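Long-range contacts in succinyl-CoA ligase (ADP-forming) subunit alpha (Methanosaeta concilii, PDB 6HXI), which is a multidomain chain that joins a CoA-ligase region of the succinyl-CoA synthetase type to a helical citrate-synthase-like domain and binds coenzyme A: residues K462-E466 with K560-D564; I454-R459 with V567-N573. Residues are numbered along the deposited sequence.

Contact 1 of 2, residues K462-E466 with K560-D564; sequences KRAQE and KEEID
One lysine amine, Lys462 NZ, bridges two helical segments whose axes approach no closer than 12.9 Å. Helices 462-466 and 560-564 run nearly antiparallel (158° between N-to-C directions), so Lys462 faces Asp564 (CA atoms 8.7 Å apart) and Glu466 faces Lys560 (9.4 Å). Long side chains span this gap. Lys462, t at chi1, chi2 and chi3, brings NZ to 2.8 Å from Glu466 OE1, one turn along its own helix, and to 2.8 Å from Asp564 OD1, a salt bridge whose hydrogen-bond geometry is weak. NZ also donates to the backbone Lys560 O (3.1 Å), while Lys462 CE rests on Ile563 CG2 (3.5 Å). A water donates to Glu466 OE1 (2.7 Å) and Asp564 OD2 (3.1 Å), linking carboxylates that lie 4.3 Å apart between those same atoms. Glu466 OE1 also touches Lys560 CE (3.4 Å). Lys462 and Ile563 also both touch Ile549 of helix 540-555. Such a lysine-centred salt-bridge network between antiparallel helices here joins two helices of the citrate-synthase-like domain.

Contact 2 of 2, residues I454-R459 with V567-N573; sequences IDDAAR and VRLGYLN
Val567, Asp455 and Leu572 lose the most surface where helical segment 454-459 meets the break between two helices. Gly570 is the first residue to leave helical phi/psi after helix 560-569, with positive phi (80°) and two bonds back into the last turn, a Schellman motif; the same glycine is the N-cap of helix 571-594. The CA atoms of Asp455 and Leu572 approach to 6.0 Å. The Asp455 carboxylate turns into the break: OD2 lies 3.5 Å from Gly570 CA and OD1 3.6 Å from Leu572 CB. A water donates to Asp455 OD1 (2.7 Å) and accepts from Leu572 N (3.1 Å), tying the acid to the first turn of the new helix. The two helices joined at Gly570 belong to the all-helical citrate-synthase-like domain, where Val567 and Leu572 also pack on Ile549 and Phe548 of helix 540-555, respectively. Leu572 CD2 meets Ile454 CG2 (3.8 Å) and Ala458 CB (3.9 Å); Val567, chi1 t, sets CG2 4.2 Å from Ala458 CB and CG1 3.9 Å from Arg459 CB.

In the fold
The centres of contacts 1 and 2 lie 11 Å apart, and both contacts use helix 453-466 and helix 560-569. Along the chain the order is 454-459, 462-466, 560-564, 567-573: the segments pair outermost with outermost and inner with inner, as the antiparallel course of the helices requires. Contact 2 adds the start of helix 571-594. The intervening residues include helix 540-555, which touches both contacts, with Ile549 common to them. All four segments fall in the citrate-synthase-like region. Contact 1 meets no other protein chain of the assembly, whereas Tyr571 of segment 567-573 is hydrogen-bonded through OH to Arg593 of the second subunit, another copy of this protein, so this segment reaches the subunit interface.

Contact 1 of 2, residues K462-E466 with K560-D564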
# COMPACT_ATOMS: atom_id res chain seq x y z
N LYS B 462 27.83 12.09 -8.63
CA LYS B 462 28.86 11.74 -7.64
C LYS B 462 29.97 10.88 -8.30
O LYS B 462 31.14 11.20 -8.17
CB LYS B 462 28.24 11.02 -6.42
CG LYS B 462 29.12 11.03 -5.20
CD LYS B 462 28.85 9.89 -4.24
CE LYS B 462 29.89 9.98 -3.15
NZ LYS B 462 30.45 8.66 -2.76
N ARG B 463 29.58 9.84 -9.04
CA ARG B 463 30.48 8.93 -9.73
C ARG B 463 31.37 9.68 -10.75
O ARG B 463 32.59 9.56 -10.68
CB ARG B 463 29.68 7.79 -10.39
CG ARG B 463 30.52 6.85 -11.25
CD ARG B 463 29.69 6.03 -12.23
NE ARG B 463 28.87 6.86 -13.12
CZ ARG B 463 29.29 7.42 -14.25
NH1 ARG B 463 30.54 7.24 -14.67
NH2 ARG B 463 28.46 8.15 -14.98
N ALA B 464 30.79 10.50 -11.61
CA ALA B 464 31.54 11.26 -12.60
C ALA B 464 32.61 12.12 -11.94
O ALA B 464 33.78 12.01 -12.30
CB ALA B 464 30.60 12.11 -13.43
N GLN B 465 32.21 12.93 -10.95
CA GLN B 465 33.07 13.84 -10.22
C GLN B 465 34.13 13.11 -9.41
O GLN B 465 35.24 13.61 -9.34
CB GLN B 465 32.20 14.75 -9.35
CG GLN B 465 32.88 16.02 -8.84
CD GLN B 465 33.23 16.00 -7.38
OE1 GLN B 465 32.77 15.16 -6.59
NE2 GLN B 465 34.00 16.98 -6.97
N GLU B 466 33.80 11.94 -8.84
CA GLU B 466 34.73 11.11 -8.03
C GLU B 466 35.81 10.49 -8.92
O GLU B 466 37.00 10.70 -8.69
CB GLU B 466 33.99 9.95 -7.32
CG GLU B 466 33.47 10.21 -5.92
CD GLU B 466 32.70 9.04 -5.35
OE1 GLU B 466 32.89 8.74 -4.15
OE2 GLU B 466 31.93 8.40 -6.10
N LYS B 560 33.27 8.58 2.19
CA LYS B 560 32.82 8.37 0.79
C LYS B 560 31.82 7.20 0.70
O LYS B 560 30.80 7.34 0.06
CB LYS B 560 34.02 8.08 -0.13
CG LYS B 560 34.39 9.20 -1.09
CD LYS B 560 35.68 8.79 -1.80
CE LYS B 560 35.99 9.58 -3.04
NZ LYS B 560 37.23 9.08 -3.69
N GLU B 561 32.12 6.08 1.41
CA GLU B 561 31.35 4.84 1.52
C GLU B 561 29.97 5.10 2.14
O GLU B 561 28.95 4.66 1.58
CB GLU B 561 32.09 3.81 2.39
CG GLU B 561 33.29 3.14 1.75
CD GLU B 561 33.84 1.95 2.54
OE1 GLU B 561 34.27 2.15 3.70
OE2 GLU B 561 33.86 0.82 1.99
N GLU B 562 29.94 5.81 3.30
CA GLU B 562 28.73 6.20 4.01
C GLU B 562 27.79 6.96 3.07
O GLU B 562 26.59 6.68 3.03
CB GLU B 562 29.06 7.06 5.21
CG GLU B 562 29.57 6.27 6.40
CD GLU B 562 29.93 7.16 7.58
OE1 GLU B 562 31.09 7.64 7.60
OE2 GLU B 562 29.05 7.43 8.42
N ILE B 563 28.34 7.90 2.30
CA ILE B 563 27.60 8.70 1.32
C ILE B 563 27.05 7.77 0.22
O ILE B 563 25.86 7.85 -0.10
CB ILE B 563 28.47 9.88 0.81
CG1 ILE B 563 28.72 10.87 1.98
CG2 ILE B 563 27.80 10.58 -0.36
CD1 ILE B 563 29.77 11.85 1.81
N ASP B 564 27.89 6.83 -0.28
CA ASP B 564 27.44 5.89 -1.31
C ASP B 564 26.28 5.02 -0.81
O ASP B 564 25.31 4.79 -1.55
CB ASP B 564 28.62 5.04 -1.83
CG ASP B 564 29.43 5.66 -2.96
OD1 ASP B 564 28.86 6.50 -3.72
OD2 ASP B 564 30.61 5.29 -3.12
O HOH W 1 33.59 6.19 -3.44

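Contact 2 of 2, residues I454-R459 with V567-N573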
# COMPACT_ATOMS: atom_id res chain seq x y z
N ILE B 454 15.98 11.82 -8.38
CA ILE B 454 16.71 12.46 -7.28
C ILE B 454 17.91 11.62 -6.95
O ILE B 454 19.02 12.14 -6.95
CB ILE B 454 15.86 12.74 -6.01
CG1 ILE B 454 14.64 13.60 -6.36
CG2 ILE B 454 16.74 13.43 -4.93
CD1 ILE B 454 13.66 13.88 -5.19
N ASP B 455 17.67 10.32 -6.77
CA ASP B 455 18.70 9.30 -6.45
C ASP B 455 19.65 9.10 -7.63
O ASP B 455 20.82 9.03 -7.39
CB ASP B 455 18.03 7.95 -6.20
CG ASP B 455 18.16 7.51 -4.77
OD1 ASP B 455 18.97 8.11 -4.07
OD2 ASP B 455 17.46 6.58 -4.37
N ASP B 456 19.11 8.97 -8.83
CA ASP B 456 19.90 8.75 -10.05
C ASP B 456 20.85 9.89 -10.26
O ASP B 456 21.98 9.61 -10.61
CB ASP B 456 19.04 8.62 -11.32
CG ASP B 456 18.13 7.44 -11.45
OD1 ASP B 456 18.34 6.44 -10.72
OD2 ASP B 456 17.20 7.49 -12.32
N ALA B 457 20.40 11.17 -10.05
CA ALA B 457 21.25 12.36 -10.21
C ALA B 457 22.35 12.35 -9.19
O ALA B 457 23.51 12.53 -9.56
CB ALA B 457 20.45 13.65 -10.10
N ALA B 458 22.02 12.11 -7.91
CA ALA B 458 23.03 12.00 -6.86
C ALA B 458 24.10 10.94 -7.24
O ALA B 458 25.27 11.25 -7.24
CB ALA B 458 22.38 11.68 -5.52
N ARG B 459 23.65 9.76 -7.66
CA ARG B 459 24.45 8.60 -8.07
C ARG B 459 25.39 8.91 -9.23
O ARG B 459 26.60 8.78 -9.08
CB ARG B 459 23.47 7.49 -8.48
CG ARG B 459 24.03 6.08 -8.54
CD ARG B 459 23.05 5.06 -7.95
NE ARG B 459 21.65 5.29 -8.32
CZ ARG B 459 20.61 4.94 -7.57
NH1 ARG B 459 19.38 5.16 -8.00
NH2 ARG B 459 20.80 4.34 -6.40
N VAL B 567 22.95 6.95 -0.84
CA VAL B 567 22.39 6.98 -2.20
C VAL B 567 21.77 5.61 -2.55
O VAL B 567 20.63 5.56 -3.02
CB VAL B 567 23.45 7.42 -3.26
CG1 VAL B 567 22.86 7.41 -4.66
CG2 VAL B 567 24.06 8.78 -2.92
N ARG B 568 22.53 4.53 -2.29
CA ARG B 568 22.16 3.13 -2.52
C ARG B 568 20.87 2.71 -1.77
O ARG B 568 20.02 2.04 -2.36
CB ARG B 568 23.34 2.22 -2.11
CG ARG B 568 23.15 0.72 -2.40
CD ARG B 568 24.40 -0.08 -2.06
NE ARG B 568 24.68 -0.13 -0.62
CZ ARG B 568 25.71 0.47 -0.03
NH1 ARG B 568 26.58 1.18 -0.75
NH2 ARG B 568 25.87 0.38 1.28
N LEU B 569 20.73 3.09 -0.48
CA LEU B 569 19.58 2.69 0.35
C LEU B 569 18.28 3.47 0.09
O LEU B 569 17.21 3.05 0.54
CB LEU B 569 19.91 2.67 1.85
CG LEU B 569 21.01 1.69 2.31
CD1 LEU B 569 21.02 1.55 3.82
CD2 LEU B 569 20.84 0.29 1.68
N GLY B 570 18.36 4.56 -0.67
CA GLY B 570 17.18 5.31 -1.08
C GLY B 570 16.62 6.25 -0.05
O GLY B 570 15.41 6.51 -0.05
N TYR B 571 17.50 6.84 0.79
CA TYR B 571 17.15 7.85 1.78
C TYR B 571 16.43 9.00 1.08
O TYR B 571 15.45 9.52 1.59
CB TYR B 571 18.43 8.41 2.40
CG TYR B 571 19.08 7.54 3.45
CD1 TYR B 571 19.73 6.36 3.11
CD2 TYR B 571 19.15 7.96 4.77
CE1 TYR B 571 20.43 5.61 4.06
CE2 TYR B 571 19.85 7.22 5.73
CZ TYR B 571 20.46 6.03 5.37
OH TYR B 571 21.14 5.29 6.30
N LEU B 572 16.89 9.33 -0.11
CA LEU B 572 16.39 10.41 -0.97
C LEU B 572 15.01 10.13 -1.50
O LEU B 572 14.22 11.07 -1.61
CB LEU B 572 17.40 10.71 -2.08
CG LEU B 572 18.45 11.81 -1.77
CD1 LEU B 572 19.05 11.67 -0.41
CD2 LEU B 572 19.54 11.84 -2.82
N ASN B 573 14.65 8.84 -1.75
CA ASN B 573 13.29 8.48 -2.12
C ASN B 573 12.37 8.69 -0.93
O ASN B 573 11.24 9.12 -1.13
CB ASN B 573 13.19 7.04 -2.63
CG ASN B 573 13.71 6.90 -4.03
OD1 ASN B 573 14.92 6.86 -4.26
ND2 ASN B 573 12.81 6.95 -5.01
O HOH W 2 19.44 8.18 -1.45